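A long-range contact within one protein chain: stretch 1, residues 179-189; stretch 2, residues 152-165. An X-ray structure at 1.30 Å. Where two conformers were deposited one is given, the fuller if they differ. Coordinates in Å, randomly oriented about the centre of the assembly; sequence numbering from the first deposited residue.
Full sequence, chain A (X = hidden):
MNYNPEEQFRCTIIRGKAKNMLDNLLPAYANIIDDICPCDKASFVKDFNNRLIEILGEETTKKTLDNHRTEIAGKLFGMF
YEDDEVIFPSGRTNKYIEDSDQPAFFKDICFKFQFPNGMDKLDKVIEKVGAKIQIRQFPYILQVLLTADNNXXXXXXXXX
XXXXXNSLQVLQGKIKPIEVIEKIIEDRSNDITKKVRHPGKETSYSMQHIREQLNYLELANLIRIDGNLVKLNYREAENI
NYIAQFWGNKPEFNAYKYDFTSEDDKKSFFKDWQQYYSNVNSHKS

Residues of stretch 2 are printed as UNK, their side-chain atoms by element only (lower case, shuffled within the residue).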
ATOM      1  N   GLU A 179       1.157  -9.896  20.829  1.00 15.01           N
ATOM      2  CA  GLU A 179       0.156 -10.972  20.744  1.00 14.93           C
ATOM      3  C   GLU A 179       0.336 -11.843  19.506  1.00 14.24           C
ATOM      4  O   GLU A 179       0.106 -13.047  19.555  1.00 15.40           O
ATOM      5  CB  GLU A 179      -1.238 -10.407  20.733  1.00 14.02           C
ATOM      6  CG  GLU A 179      -1.652  -9.771  21.997  1.00 18.31           C
ATOM      7  CD  GLU A 179      -3.043  -9.176  21.889  1.00 18.76           C
ATOM      8  OE1 GLU A 179      -4.037  -9.961  21.937  1.00 24.42           O
ATOM      9  OE2 GLU A 179      -3.147  -7.954  21.682  1.00 19.06           O
ATOM     10  N   VAL A 180       0.678 -11.218  18.375  1.00 13.68           N
ATOM     11  CA  VAL A 180       0.900 -11.939  17.139  1.00 13.46           C
ATOM     12  C   VAL A 180       2.109 -12.849  17.307  1.00 13.28           C
ATOM     13  O   VAL A 180       2.060 -14.034  16.987  1.00 14.37           O
ATOM     14  CB  VAL A 180       1.127 -10.961  15.969  1.00 12.93           C
ATOM     15  CG1 VAL A 180       1.517 -11.730  14.706  1.00 15.30           C
ATOM     16  CG2 VAL A 180      -0.132 -10.138  15.717  1.00 16.33           C
ATOM     17  N   ILE A 181       3.191 -12.292  17.840  1.00 14.50           N
ATOM     18  CA  ILE A 181       4.409 -13.040  18.019  1.00 13.56           C
ATOM     19  C   ILE A 181       4.207 -14.215  18.981  1.00 13.72           C
ATOM     20  O   ILE A 181       4.635 -15.331  18.715  1.00 14.25           O
ATOM     21  CB  ILE A 181       5.528 -12.118  18.510  1.00 14.21           C
ATOM     22  CG1 ILE A 181       5.923 -11.108  17.379  1.00 14.52           C
ATOM     23  CG2 ILE A 181       6.730 -12.934  19.018  1.00 17.19           C
ATOM     24  CD1 ILE A 181       6.111 -11.726  16.002  1.00 16.97           C
ATOM     25  N   GLU A 182       3.530 -13.980  20.083  1.00 14.47           N
ATOM     26  CA  GLU A 182       3.283 -15.057  21.040  1.00 15.26           C
ATOM     27  C   GLU A 182       2.446 -16.191  20.418  1.00 14.80           C
ATOM     28  O   GLU A 182       2.723 -17.378  20.631  1.00 16.57           O
ATOM     29  CB  GLU A 182       2.616 -14.507  22.311  1.00 17.48           C
ATOM     30  CG  GLU A 182       3.585 -13.684  23.178  1.00 21.55           C
ATOM     31  CD  GLU A 182       2.908 -12.917  24.332  1.00 29.91           C
ATOM     32  OE1 GLU A 182       1.672 -12.750  24.322  1.00 37.75           O
ATOM     33  OE2 GLU A 182       3.638 -12.458  25.238  1.00 28.96           O
ATOM     34  N   LYS A 183       1.477 -15.826  19.584  1.00 15.39           N
ATOM     35  CA  LYS A 183       0.644 -16.816  18.910  1.00 15.66           C
ATOM     36  C   LYS A 183       1.458 -17.635  17.887  1.00 15.02           C
ATOM     37  O   LYS A 183       1.302 -18.866  17.783  1.00 16.52           O
ATOM     38  CB  LYS A 183      -0.539 -16.116  18.229  1.00 16.55           C
ATOM     39  CG  LYS A 183      -1.407 -17.012  17.379  1.00 17.23           C
ATOM     40  CD  LYS A 183      -2.003 -18.165  18.158  1.00 19.86           C
ATOM     41  CE  LYS A 183      -2.952 -18.962  17.304  1.00 22.53           C
ATOM     42  NZ  LYS A 183      -3.283 -20.281  17.902  1.00 27.93           N
ATOM     43  N   ILE A 184       2.335 -16.968  17.143  1.00 13.67           N
ATOM     44  CA  ILE A 184       3.183 -17.669  16.178  1.00 13.62           C
ATOM     45  C   ILE A 184       4.088 -18.654  16.909  1.00 15.71           C
ATOM     46  O   ILE A 184       4.222 -19.788  16.507  1.00 16.60           O
ATOM     47  CB  ILE A 184       4.009 -16.684  15.308  1.00 13.87           C
ATOM     48  CG1 ILE A 184       3.060 -15.907  14.377  1.00 14.35           C
ATOM     49  CG2 ILE A 184       5.094 -17.439  14.486  1.00 15.21           C
ATOM     50  CD1 ILE A 184       3.717 -14.803  13.558  1.00 14.49           C
ATOM     51  N   ILE A 185       4.643 -18.235  18.036  1.00 16.61           N
ATOM     52  CA  ILE A 185       5.518 -19.104  18.800  1.00 17.00           C
ATOM     53  C   ILE A 185       4.739 -20.335  19.332  1.00 16.90           C
ATOM     54  O   ILE A 185       5.231 -21.460  19.267  1.00 19.53           O
ATOM     55  CB  ILE A 185       6.175 -18.345  19.968  1.00 18.56           C
ATOM     56  CG1 ILE A 185       7.230 -17.354  19.423  1.00 18.94           C
ATOM     57  CG2 ILE A 185       6.804 -19.335  20.967  1.00 19.74           C
ATOM     58  CD1 ILE A 185       7.792 -16.385  20.484  1.00 20.16           C
ATOM     59  N   GLU A 186       3.520 -20.123  19.812  0.60 17.79           N
ATOM     60  CA  GLU A 186       2.703 -21.243  20.291  0.60 18.78           C
ATOM     61  C   GLU A 186       2.350 -22.190  19.150  0.60 18.99           C
ATOM     62  O   GLU A 186       2.464 -23.413  19.285  0.60 19.26           O
ATOM     63  CB  GLU A 186       1.426 -20.745  20.961  0.60 19.17           C
ATOM     64  CG  GLU A 186       0.551 -21.872  21.505  0.60 22.06           C
ATOM     65  CD  GLU A 186      -0.818 -21.397  21.946  0.60 25.16           C
ATOM     66  OE1 GLU A 186      -0.930 -20.849  23.066  0.60 33.08           O
ATOM     67  OE2 GLU A 186      -1.790 -21.591  21.183  0.60 31.08           O
ATOM     68  N   ASP A 187       1.948 -21.629  18.012  1.00 17.80           N
ATOM     69  CA  ASP A 187       1.593 -22.442  16.872  1.00 17.68           C
ATOM     70  C   ASP A 187       2.780 -23.295  16.411  1.00 18.96           C
ATOM     71  O   ASP A 187       2.632 -24.494  16.154  1.00 20.55           O
ATOM     72  CB  ASP A 187       1.089 -21.558  15.732  1.00 17.29           C
ATOM     73  CG  ASP A 187      -0.398 -21.229  15.854  1.00 18.64           C
ATOM     74  OD1 ASP A 187      -1.043 -21.687  16.840  1.00 22.75           O
ATOM     75  OD2 ASP A 187      -0.921 -20.496  14.974  1.00 19.98           O
ATOM     76  N   ARG A 188       3.955 -22.688  16.322  1.00 19.24           N
ATOM     77  CA  ARG A 188       5.148 -23.425  15.896  1.00 20.54           C
ATOM     78  C   ARG A 188       5.456 -24.547  16.876  1.00 21.11           C
ATOM     79  O   ARG A 188       5.916 -25.616  16.480  1.00 22.99           O
ATOM     80  CB  ARG A 188       6.352 -22.501  15.778  1.00 18.60           C
ATOM     81  CG  ARG A 188       6.266 -21.521  14.623  1.00 18.98           C
ATOM     82  CD  ARG A 188       7.500 -20.679  14.522  1.00 15.99           C
ATOM     83  NE  ARG A 188       7.415 -19.739  13.411  1.00 15.36           N
ATOM     84  CZ  ARG A 188       8.356 -18.858  13.098  1.00 15.74           C
ATOM     85  NH1 ARG A 188       9.471 -18.791  13.808  1.00 17.39           N
ATOM     86  NH2 ARG A 188       8.171 -18.030  12.082  1.00 15.28           N
ATOM     87  N   SER A 189       5.214 -24.298  18.157  1.00 21.26           N
ATOM     88  CA  SER A 189       5.503 -25.305  19.191  1.00 23.33           C
ATOM     89  C   SER A 189       4.566 -26.502  19.074  1.00 23.96           C
ATOM     90  O   SER A 189       4.854 -27.586  19.593  1.00 26.64           O
ATOM     91  CB  SER A 189       5.410 -24.690  20.594  1.00 25.16           C
ATOM     92  OG  SER A 189       4.067 -24.564  21.016  1.00 26.75           O
ATOM     93  N   UNK A 152      13.699 -13.301  19.351  1.00 16.12           N
ATOM     94  CA  UNK A 152      14.589 -14.286  18.757  1.00 17.75           C
ATOM     95  C   UNK A 152      13.883 -15.283  17.844  1.00 18.18           C
ATOM     96  O   UNK A 152      14.255 -16.464  17.789  1.00 20.32           O
ATOM     97  n   UNK A 152      16.023 -13.971  21.992  1.00 25.69           N
ATOM     98  c   UNK A 152      15.376 -14.992  19.857  1.00 19.15           C
ATOM     99  c   UNK A 152      16.232 -14.014  20.665  1.00 20.92           C
ATOM    100  o   UNK A 152      17.029 -13.273  20.098  1.00 27.78           O
ATOM    101  N   UNK A 153      12.923 -14.794  17.057  1.00 15.24           N
ATOM    102  CA  UNK A 153      12.381 -15.580  15.949  1.00 14.65           C
ATOM    103  C   UNK A 153      12.365 -14.752  14.675  1.00 13.36           C
ATOM    104  O   UNK A 153      12.494 -13.512  14.720  1.00 15.41           O
ATOM    105  c   UNK A 153      10.962 -16.140  16.232  1.00 15.59           C
ATOM    106  c   UNK A 153       9.936 -15.006  16.327  1.00 15.58           C
ATOM    107  c   UNK A 153       8.510 -15.470  16.210  1.00 16.54           C
ATOM    108  c   UNK A 153      10.965 -16.987  17.510  1.00 19.85           C
ATOM    109  N   UNK A 154      12.267 -15.438  13.539  1.00 15.51           N
ATOM    110  CA  UNK A 154      12.140 -14.759  12.276  1.00 14.66           C
ATOM    111  C   UNK A 154      10.880 -15.231  11.570  1.00 12.93           C
ATOM    112  O   UNK A 154      10.423 -16.341  11.798  1.00 15.78           O
ATOM    113  c   UNK A 154      13.369 -15.031  11.420  1.00 19.66           C
ATOM    114  c   UNK A 154      15.875 -14.956  11.362  1.00 27.11           C
ATOM    115  o   UNK A 154      16.116 -16.161  11.269  1.00 29.86           O
ATOM    116  c   UNK A 154      14.643 -14.474  12.039  1.00 24.29           C
ATOM    117  n   UNK A 154      16.697 -14.022  10.902  1.00 32.92           N
ATOM    118  N   UNK A 155      10.292 -14.348  10.782  1.00 13.66           N
ATOM    119  CA  UNK A 155       9.004 -14.596  10.155  1.00 12.41           C
ATOM    120  C   UNK A 155       9.128 -14.791   8.658  1.00 13.45           C
ATOM    121  O   UNK A 155       9.940 -14.147   7.995  1.00 12.96           O
ATOM    122  c   UNK A 155       8.062 -13.415  10.404  1.00 12.25           C
ATOM    123  c   UNK A 155       7.384 -14.246  12.617  1.00 15.73           C
ATOM    124  c   UNK A 155       7.830 -13.037  11.864  1.00 14.09           C
ATOM    125  c   UNK A 155       6.815 -11.948  11.914  1.00 18.57           C
ATOM    126  N   UNK A 156       8.262 -15.633   8.131  1.00 12.97           N
ATOM    127  CA  UNK A 156       8.154 -15.829   6.698  1.00 12.40           C
ATOM    128  C   UNK A 156       7.094 -14.909   6.125  1.00 12.44           C
ATOM    129  O   UNK A 156       6.285 -14.319   6.861  1.00 12.34           O
ATOM    130  o   UNK A 156       6.422 -17.504   6.786  1.00 14.57           O
ATOM    131  c   UNK A 156       7.773 -17.271   6.395  1.00 13.99           C
ATOM    132  N   UNK A 157       7.056 -14.816   4.810  0.50 13.01           N
ATOM    133  CA  UNK A 157       6.015 -14.075   4.131  0.50 13.04           C
ATOM    134  C   UNK A 157       4.642 -14.658   4.438  0.50 13.02           C
ATOM    135  O   UNK A 157       3.659 -13.925   4.523  0.50 13.14           O
ATOM    136  n   UNK A 157       5.383 -15.385  -0.959  0.50 28.75           N
ATOM    137  c   UNK A 157       6.298 -14.515  -0.169  0.50 26.12           C
ATOM    138  c   UNK A 157       5.169 -13.441   1.802  0.50 21.02           C
ATOM    139  c   UNK A 157       6.267 -14.083   2.618  0.50 16.71           C
ATOM    140  c   UNK A 157       5.599 -13.270   0.351  0.50 24.91           C
ATOM    141  N   UNK A 158       4.561 -15.981   4.557  1.00 12.31           N
ATOM    142  CA  UNK A 158       3.295 -16.638   4.882  1.00 12.20           C
ATOM    143  C   UNK A 158       2.827 -16.284   6.302  1.00 12.22           C
ATOM    144  O   UNK A 158       1.628 -16.144   6.535  1.00 12.81           O
ATOM    145  c   UNK A 158       3.418 -18.189   4.709  1.00 12.96           C
ATOM    146  o   UNK A 158       2.853 -17.997   2.373  1.00 19.41           O
ATOM    147  o   UNK A 158       4.224 -19.635   2.952  1.00 27.65           O
ATOM    148  c   UNK A 158       3.514 -18.627   3.232  1.00 17.01           C
ATOM    149  N   UNK A 159       3.763 -16.166   7.224  1.00 11.77           N
ATOM    150  CA  UNK A 159       3.432 -15.731   8.593  1.00 11.29           C
ATOM    151  C   UNK A 159       2.820 -14.336   8.557  1.00 11.60           C
ATOM    152  O   UNK A 159       1.776 -14.093   9.165  1.00 12.06           O
ATOM    153  c   UNK A 159       4.679 -15.682   9.457  1.00 12.84           C
ATOM    154  o   UNK A 159       6.474 -17.137  10.056  1.00 14.65           O
ATOM    155  o   UNK A 159       4.445 -18.026   9.883  1.00 16.58           O
ATOM    156  c   UNK A 159       5.235 -17.054   9.791  1.00 14.65           C
ATOM    157  N   UNK A 160       3.453 -13.430   7.828  0.50 10.43           N
ATOM    158  CA  UNK A 160       2.958 -12.065   7.754  0.50 10.75           C
ATOM    159  C   UNK A 160       1.607 -12.011   7.021  0.50 11.24           C
ATOM    160  O   UNK A 160       0.730 -11.213   7.364  0.50 10.24           O
ATOM    161  c   UNK A 160       5.277 -11.106   7.893  0.50 12.40           C
ATOM    162  c   UNK A 160       3.975 -11.139   7.083  0.50 10.63           C
ATOM    163  c   UNK A 160       3.413  -9.738   6.940  0.50 12.31           C
ATOM    164  c   UNK A 160       6.440 -10.426   7.155  0.50 10.97           C
ATOM    165  N   UNK A 161       1.417 -12.900   6.052  1.00 11.31           N
ATOM    166  CA  UNK A 161       0.159 -12.989   5.352  1.00 10.69           C
ATOM    167  C   UNK A 161      -0.976 -13.419   6.272  1.00 10.99           C
ATOM    168  O   UNK A 161      -2.004 -12.765   6.325  1.00 12.02           O
ATOM    169  c   UNK A 161       0.278 -13.973   4.148  1.00 12.31           C
ATOM    170  N   UNK A 162      -0.810 -14.552   6.946  1.00 11.00           N
ATOM    171  CA  UNK A 162      -1.916 -15.163   7.689  1.00 10.94           C
ATOM    172  C   UNK A 162      -2.174 -14.429   8.980  1.00 10.21           C
ATOM    173  O   UNK A 162      -3.321 -14.194   9.346  1.00 11.73           O
ATOM    174  o   UNK A 162      -5.844 -19.210  10.763  1.00 20.70           O
ATOM    175  c   UNK A 162      -3.797 -17.855   8.040  1.00 14.42           C
ATOM    176  c   UNK A 162      -2.711 -17.344   8.732  1.00 12.61           C
ATOM    177  c   UNK A 162      -3.748 -18.064  10.806  1.00 15.04           C
ATOM    178  c   UNK A 162      -4.841 -18.470   8.706  1.00 15.71           C
ATOM    179  c   UNK A 162      -4.812 -18.577  10.092  1.00 17.45           C
ATOM    180  c   UNK A 162      -2.708 -17.444  10.124  1.00 14.66           C
ATOM    181  c   UNK A 162      -1.597 -16.624   8.005  1.00 12.10           C
ATOM    182  N   UNK A 163      -1.103 -14.117   9.687  1.00 10.45           N
ATOM    183  CA  UNK A 163      -1.250 -13.587  11.048  1.00 10.71           C
ATOM    184  C   UNK A 163      -1.442 -12.075  11.092  1.00 12.54           C
ATOM    185  O   UNK A 163      -1.941 -11.543  12.098  1.00 12.62           O
ATOM    186  c   UNK A 163      -0.580 -17.421  13.491  1.00 13.43           C
ATOM    187  c   UNK A 163      -0.068 -13.992  11.920  1.00 11.12           C
ATOM    188  o   UNK A 163       0.395 -19.548  12.977  1.00 16.57           O
ATOM    189  c   UNK A 163       0.039 -15.479  12.196  1.00 11.58           C
ATOM    190  c   UNK A 163       0.269 -18.197  12.736  1.00 13.33           C
ATOM    191  c   UNK A 163      -0.683 -16.069  13.217  1.00 13.75           C
ATOM    192  c   UNK A 163       0.880 -16.289  11.439  1.00 12.11           C
ATOM    193  c   UNK A 163       0.982 -17.644  11.694  1.00 14.30           C
ATOM    194  N   UNK A 164      -1.060 -11.371  10.031  1.00 10.54           N
ATOM    195  CA  UNK A 164      -1.102  -9.904  10.005  1.00 10.88           C
ATOM    196  C   UNK A 164      -1.970  -9.361   8.869  1.00 10.22           C
ATOM    197  O   UNK A 164      -3.082  -8.887   9.117  1.00 10.85           O
ATOM    198  c   UNK A 164       0.271  -7.778   9.863  1.00 11.59           C
ATOM    199  c   UNK A 164       0.312  -9.305   9.939  1.00 10.82           C
ATOM    200  c   UNK A 164       1.148  -9.795  11.102  1.00 12.55           C
ATOM    201  N   UNK A 165      -1.545  -9.546   7.598  1.00  9.90           N
ATOM    202  CA  UNK A 165      -2.165  -8.781   6.519  1.00 10.29           C
ATOM    203  C   UNK A 165      -3.492  -9.356   6.013  1.00 10.76           C
ATOM    204  O   UNK A 165      -4.220  -8.675   5.287  1.00 10.97           O
ATOM    205  c   UNK A 165       0.837  -7.470   4.451  1.00 11.93           C
ATOM    206  c   UNK A 165      -0.145  -7.485   5.615  1.00 10.79           C
ATOM    207  c   UNK A 165      -0.761  -6.079   5.804  1.00 13.11           C
ATOM    208  c   UNK A 165      -1.204  -8.562   5.365  1.00 10.21           C
TER
HETATM  209  O   HOH W   1      12.466 -18.315  13.814  1.00 20.29           O
HETATM  210  O   HOH W   2       5.186 -19.970  11.630  1.00 17.21           O

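Position 152 has two side-chain carbons, the second carrying one O and one N. It touches nothing on stretch 1. An amide this short is Asn152.

Position 153 has four carbons, forked at the first, with one arm two carbons long. The long arm reaches Ile181, Ile184 and Ile185, and its end sits over one face of the Arg188 guanidinium. This is Ile153. Its CD1 lies 3.9 Å from Ile185 CG1.

Position 154 has three carbons, the third bearing O and N. The CA-to-CB bond points away from stretch 1, and the backbone O meets Arg188. This is Gln154. Arg188 NH2 donates to Gln154 O at 2.8 Å.

Position 155 has four carbons forked at the second. They touch Ile181, Ile184 and Arg188. This is Leu155. Its CD2 is 3.8 Å from Ile184 CD1, and its CD1 is 4.2 Å from Ile181 CD1.

Position 156 has one carbon and one O, with no contact to stretch 1: Ser156. It stands at the N-cap of the following helix.

Position 157 has four carbons in a row ending in N, out of reach. It is Lys157.

Position 158 has two carbons, the second with two O, also out of reach: Asp158.

Position 159 repeats that carboxylate pattern, but one O approaches Arg188. It is Asp159. Its OD2 forms a salt bridge with Arg188 NH2 at 2.8 Å and accepts from Ser156 N at 3.0 Å. Asp159 N in turn donates to Ser156 OG at 3.0 Å, the capping bond.

Position 160 has four carbons forked at the first, one arm longer. Its CA-to-CB bond points away from stretch 1. It is Ile160.

Position 161 has a single carbon, out of reach: Ala161.

Position 162 has one carbon, then a six-carbon ring bearing O. It makes no contact. This is Tyr162.

Position 163 has the same ring, now set among Val180, Lys183, Ile184 and Asp187. It is Tyr163. Its OH donates to Asp187 OD2 at 2.6 Å.

Position 164 has one carbon carrying two more, one of them near Val180: Val164. Its CG2 is 4.1 Å from Val180 CG1.

Position 165 has four carbons forked at the second, out of reach: Leu165.

The contact works through two polar anchors and an apolar middle. Tyr163 fits as a knob into stretch 1, and Ile184 CG1 makes a CH-pi contact 3.6 Å from the centroid of its ring. Lys183 NZ bridges to Asp187 OD1 at 2.8 Å, while OD2 takes the tyrosine. At the other anchor, the Arg188 guanidinium has Gln154 O and Asp159 OD2 at its edge. Water 2 links Arg188 NE and Asp159 OD1. Between the anchors, Ile184 packs against Ile153, Leu155 and Tyr163.

Stretch 2, residues 152-165: NIQLSKDDIAYYVL
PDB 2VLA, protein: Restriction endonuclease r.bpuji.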